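Local coordinates for TNF receptor-associated factor 5 (Mus musculus, PDB 4GJH), which is a signalling adaptor of the TRAF family whose C-terminal TRAF domain, as in its relatives, probably binds the cytoplasmic tails of TNF-family receptors, at residues P97-R101 against V170-L175. Numbering follows the deposited sequence.
Sequences PFRQR and VDLTDL
Gln100 and Arg101 meet Val170 and Asp171 next to the ends of two antiparallel strands of the TRAF (MATH) beta-sandwich, 101-106 and 164-170. One backbone bond joins the segments: Asp171 N donates to Arg101 O over 2.9 Å, almost straight at 174°. Beyond it comes a type II turn, Leu172 to Leu175, toward which the long side chain of Gln100 reaches. Its CB rests on Val170 CG1 at 3.7 Å, the two side chains crossing at about a right angle. CG, set anti to the carbonyl carbon, lies over one face of the Phe98 ring, toward its rim. A bend at chi2 (-61°) then carries the amide to the turn, where CD comes within 3.8 Å of Leu175 CD1. Glutamine suits this place because its methylenes pack against apolar groups while its amide end lies beside the carbonyl oxygens of Asp171 and Thr173, toward which its NH2 would be the fitting group to turn. Phe98, buried, also stacks edge-to-face with Tyr60, which Leu175 touches too. Arg101 CB lies 4.0 Å from Asp171 CB, while the chain beyond leads away and NH1 hydrogen-bonds Thr119 OG1 on strand 116-121. Val170, compact and apolar, meets both the Gln100 methylene and the Phe98 ring edge, its CG1 4.0 Å from Phe98 CZ.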
# COMPACT_ATOMS: atom_id res chain seq x y z
N PRO C 97 -17.24 -2.60 -21.60
CA PRO C 97 -15.81 -2.95 -21.65
C PRO C 97 -14.92 -1.88 -21.04
O PRO C 97 -15.35 -0.76 -20.80
CB PRO C 97 -15.52 -3.03 -23.15
CG PRO C 97 -16.85 -2.93 -23.84
CD PRO C 97 -17.73 -2.18 -22.91
N PHE C 98 -13.68 -2.25 -20.78
CA PHE C 98 -12.64 -1.32 -20.41
C PHE C 98 -12.49 -0.35 -21.58
O PHE C 98 -12.43 -0.77 -22.74
CB PHE C 98 -11.34 -2.10 -20.17
CG PHE C 98 -10.16 -1.26 -19.81
CD1 PHE C 98 -9.80 -1.09 -18.50
CD2 PHE C 98 -9.40 -0.64 -20.79
CE1 PHE C 98 -8.70 -0.32 -18.16
CE2 PHE C 98 -8.31 0.14 -20.46
CZ PHE C 98 -7.96 0.30 -19.14
N ARG C 99 -12.44 0.95 -21.28
CA ARG C 99 -12.49 1.96 -22.33
C ARG C 99 -11.47 3.10 -22.20
O ARG C 99 -11.63 4.16 -22.81
CB ARG C 99 -13.91 2.54 -22.40
CG ARG C 99 -14.76 1.94 -23.54
CD ARG C 99 -16.18 2.51 -23.57
NE ARG C 99 -17.10 1.75 -22.72
CZ ARG C 99 -17.29 1.96 -21.42
NH1 ARG C 99 -16.61 2.92 -20.79
NH2 ARG C 99 -18.16 1.21 -20.74
N GLN C 100 -10.40 2.88 -21.43
CA GLN C 100 -9.45 3.94 -21.12
C GLN C 100 -8.33 4.02 -22.14
O GLN C 100 -7.94 3.01 -22.71
CB GLN C 100 -8.85 3.68 -19.74
CG GLN C 100 -9.88 3.36 -18.66
CD GLN C 100 -10.89 4.50 -18.43
OE1 GLN C 100 -10.56 5.53 -17.85
NE2 GLN C 100 -12.12 4.30 -18.89
N ARG C 101 -7.81 5.21 -22.36
CA ARG C 101 -6.61 5.33 -23.18
C ARG C 101 -5.43 4.71 -22.44
O ARG C 101 -5.34 4.79 -21.20
CB ARG C 101 -6.33 6.80 -23.54
CG ARG C 101 -4.93 7.05 -24.06
CD ARG C 101 -4.78 8.47 -24.61
NE ARG C 101 -5.74 8.74 -25.68
CZ ARG C 101 -5.62 8.31 -26.94
NH1 ARG C 101 -4.57 7.56 -27.30
NH2 ARG C 101 -6.55 8.61 -27.83
N VAL C 170 -2.31 4.29 -17.61
CA VAL C 170 -3.71 4.25 -18.00
C VAL C 170 -4.33 5.60 -17.72
O VAL C 170 -4.15 6.14 -16.63
CB VAL C 170 -4.46 3.14 -17.23
CG1 VAL C 170 -5.95 3.25 -17.42
CG2 VAL C 170 -3.97 1.77 -17.67
N ASP C 171 -5.05 6.16 -18.69
CA ASP C 171 -5.75 7.41 -18.44
C ASP C 171 -7.00 7.19 -17.59
O ASP C 171 -7.89 6.42 -17.99
CB ASP C 171 -6.14 8.09 -19.75
CG ASP C 171 -6.79 9.44 -19.52
OD1 ASP C 171 -6.05 10.41 -19.26
OD2 ASP C 171 -8.04 9.52 -19.57
N LEU C 172 -7.06 7.87 -16.45
CA LEU C 172 -8.17 7.69 -15.49
C LEU C 172 -9.39 8.58 -15.74
O LEU C 172 -10.39 8.51 -15.01
CB LEU C 172 -7.68 7.88 -14.06
CG LEU C 172 -6.53 6.92 -13.74
CD1 LEU C 172 -6.01 7.04 -12.33
CD2 LEU C 172 -6.83 5.48 -14.14
N THR C 173 -9.31 9.41 -16.77
CA THR C 173 -10.41 10.29 -17.13
C THR C 173 -11.74 9.56 -17.15
O THR C 173 -11.88 8.53 -17.80
CB THR C 173 -10.19 10.89 -18.52
OG1 THR C 173 -9.23 11.94 -18.43
CG2 THR C 173 -11.50 11.42 -19.08
N ASP C 174 -12.72 10.13 -16.45
CA ASP C 174 -14.06 9.56 -16.39
C ASP C 174 -14.11 8.22 -15.68
O ASP C 174 -14.89 7.35 -16.04
CB ASP C 174 -14.67 9.44 -17.80
CG ASP C 174 -15.05 10.79 -18.39
OD1 ASP C 174 -15.20 11.76 -17.61
OD2 ASP C 174 -15.19 10.88 -19.62
N LEU C 175 -13.28 8.07 -14.66
CA LEU C 175 -13.28 6.87 -13.84
C LEU C 175 -13.45 7.20 -12.37
O LEU C 175 -12.46 7.49 -11.67
CB LEU C 175 -11.97 6.10 -14.03
CG LEU C 175 -12.03 4.74 -14.71
CD1 LEU C 175 -10.68 4.05 -14.62
CD2 LEU C 175 -13.09 3.87 -14.10